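Local coordinates for ErfK/YbiS/YcfS/YnhG family protein (Xylanimonas cellulosilytica, PDB 4LPQ) that probably cross-links peptidoglycan as an L,D-transpeptidase in cell wall synthesis, its catalytic domain following a putative peptidoglycan-binding domain, at residues G152-R156 against P157-R161. Sequence-based numbering, arbitrary orientation.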
loop_
_atom_site.group_PDB
_atom_site.type_symbol
_atom_site.label_atom_id
_atom_site.label_comp_id
_atom_site.label_asym_id
_atom_site.label_seq_id
_atom_site.Cartn_x
_atom_site.Cartn_y
_atom_site.Cartn_z
ATOM N N GLY A 152 15.346 8.870 3.525
ATOM C CA GLY A 152 16.073 7.746 2.858
ATOM C C GLY A 152 15.933 7.889 1.343
ATOM O O GLY A 152 15.451 8.916 0.780
ATOM N N ASP A 153 16.346 6.865 0.661
ATOM C CA ASP A 153 16.205 6.795 -0.789
ATOM C C ASP A 153 14.834 6.180 -1.152
ATOM O O ASP A 153 14.200 5.456 -0.369
ATOM C CB ASP A 153 17.321 5.979 -1.435
ATOM C CG ASP A 153 18.677 6.671 -1.360
ATOM O OD1 ASP A 153 18.806 7.914 -1.352
ATOM O OD2 ASP A 153 19.632 5.909 -1.320
HETATM N N MSE A 154 14.433 6.453 -2.360
HETATM C CA MSE A 154 13.185 6.060 -2.907
HETATM C C MSE A 154 13.450 5.127 -4.081
HETATM O O MSE A 154 14.221 5.406 -5.004
HETATM C CB MSE A 154 12.435 7.263 -3.505
HETATM C CG MSE A 154 12.094 8.288 -2.427
HETATM SE SE MSE A 154 10.916 9.787 -3.117
HETATM C CE MSE A 154 12.126 10.366 -4.379
ATOM N N TRP A 155 12.732 3.998 -4.112
ATOM C CA TRP A 155 12.812 3.019 -5.212
ATOM C C TRP A 155 11.821 3.310 -6.308
ATOM O O TRP A 155 10.594 3.267 -6.050
ATOM C CB TRP A 155 12.658 1.579 -4.673
ATOM C CG TRP A 155 12.707 0.545 -5.751
ATOM C CD1 TRP A 155 11.669 -0.238 -6.156
ATOM C CD2 TRP A 155 13.842 0.172 -6.530
ATOM N NE1 TRP A 155 12.119 -1.095 -7.160
ATOM C CE2 TRP A 155 13.445 -0.855 -7.386
ATOM C CE3 TRP A 155 15.173 0.642 -6.615
ATOM C CZ2 TRP A 155 14.309 -1.401 -8.325
ATOM C CZ3 TRP A 155 15.999 0.138 -7.556
ATOM C CH2 TRP A 155 15.585 -0.898 -8.390
ATOM N N ARG A 156 12.279 3.645 -7.493
ATOM C CA ARG A 156 11.445 3.867 -8.655
ATOM C C ARG A 156 10.319 4.859 -8.382
ATOM O O ARG A 156 9.155 4.544 -8.684
ATOM C CB ARG A 156 11.009 2.531 -9.223
ATOM C CG ARG A 156 12.120 1.520 -9.506
ATOM C CD ARG A 156 11.606 0.265 -10.165
ATOM N NE ARG A 156 11.282 0.424 -11.551
ATOM C CZ ARG A 156 10.722 -0.506 -12.260
ATOM N NH1 ARG A 156 10.245 -1.593 -11.709
ATOM N NH2 ARG A 156 10.629 -0.345 -13.595
ATOM N N PRO A 157 10.659 6.068 -7.925
ATOM C CA PRO A 157 9.586 7.065 -7.715
ATOM C C PRO A 157 8.867 7.494 -9.002
ATOM O O PRO A 157 9.488 7.716 -10.023
ATOM C CB PRO A 157 10.350 8.194 -7.063
ATOM C CG PRO A 157 11.762 8.092 -7.606
ATOM C CD PRO A 157 12.007 6.612 -7.641
ATOM N N LYS A 158 7.576 7.675 -8.790
ATOM C CA LYS A 158 6.687 8.286 -9.739
ATOM C C LYS A 158 6.135 9.584 -9.105
ATOM O O LYS A 158 5.430 9.515 -8.062
ATOM C CB LYS A 158 5.560 7.402 -10.138
ATOM C CG LYS A 158 6.028 6.201 -10.908
ATOM C CD LYS A 158 5.162 5.739 -11.873
ATOM C CE LYS A 158 5.636 4.540 -12.615
ATOM N NZ LYS A 158 5.590 4.658 -14.107
ATOM N N TYR A 159 6.571 10.720 -9.583
ATOM C CA TYR A 159 6.306 11.982 -8.970
ATOM C C TYR A 159 4.972 12.551 -9.463
ATOM O O TYR A 159 4.703 12.533 -10.657
ATOM C CB TYR A 159 7.400 13.006 -9.294
ATOM C CG TYR A 159 8.735 12.630 -8.828
ATOM C CD1 TYR A 159 9.523 11.733 -9.509
ATOM C CD2 TYR A 159 9.246 13.186 -7.678
ATOM C CE1 TYR A 159 10.768 11.354 -9.062
ATOM C CE2 TYR A 159 10.523 12.842 -7.225
ATOM C CZ TYR A 159 11.298 11.945 -7.943
ATOM O OH TYR A 159 12.579 11.568 -7.510
ATOM N N PHE A 160 4.136 13.050 -8.541
ATOM C CA PHE A 160 2.844 13.613 -8.883
ATOM C C PHE A 160 2.632 15.040 -8.465
ATOM O O PHE A 160 1.673 15.679 -8.969
ATOM C CB PHE A 160 1.661 12.745 -8.399
ATOM C CG PHE A 160 1.641 12.579 -6.872
ATOM C CD1 PHE A 160 0.987 13.487 -6.064
ATOM C CD2 PHE A 160 2.257 11.509 -6.242
ATOM C CE1 PHE A 160 0.939 13.357 -4.701
ATOM C CE2 PHE A 160 2.232 11.396 -4.883
ATOM C CZ PHE A 160 1.603 12.325 -4.127
ATOM N N ARG A 161 3.438 15.648 -7.588
ATOM C CA ARG A 161 3.328 17.077 -7.271
ATOM C C ARG A 161 4.634 17.518 -6.676
ATOM O O ARG A 161 4.925 17.142 -5.538
ATOM C CB ARG A 161 2.150 17.358 -6.297
ATOM C CG ARG A 161 1.907 18.826 -6.077
ATOM C CD ARG A 161 1.064 18.990 -4.834
ATOM N NE ARG A 161 0.540 20.262 -4.617
ATOM C CZ ARG A 161 0.833 21.061 -3.621
ATOM N NH1 ARG A 161 1.887 20.842 -2.911
ATOM N NH2 ARG A 161 0.150 22.192 -3.457
#
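The methyl end of Met154, a selenomethionine in this crystal, reaches forward over three and five residues to meet Pro157 and Tyr159. Its chain is extended up to the selenium and then bends (chi3 -61°), which brings CE to 3.9 Å from Pro157 CB. The same CE lies 3.4 Å from Tyr159 OH, oblique to the phenol ring; that hydroxyl also makes a weak hydrogen bond to Arg141, so an aromatic with a polar end suits the place. A long, flexible, apolar chain suits position 154, since it can fit itself against both a rigid pyrrolidine ring and a phenol.

At Trp155 and Arg156 the chain turns a corner, marked by the positive phi of Arg156 (52°); beyond it Pro157 and Tyr159 share the Met154 methyl. Pro157 offers a compact apolar ring crosswise to the Met154 chain, and its ring closure restricts phi (-64°), which probably stiffens the chain here. A glycine here would probably leave the Met154 methyl without its apolar support and let the corner flex. Arg156 folds its CG 3.4 Å above the Trp155 ring plane, toward the rim, while its guanidinium forms salt bridges with Asp142 and Asp194.

Met154 also touches His167 and Cys181, the predicted catalytic pair, so this cluster adjoins the probable active site of the YkuD-type domain. Strand 154-159 runs antiparallel to strands 133-140, 144-145 and 164-168; Pro157 and Tyr159 pack on Ala165, whereas Trp155, Arg156 and Lys158 engage helix 186-196.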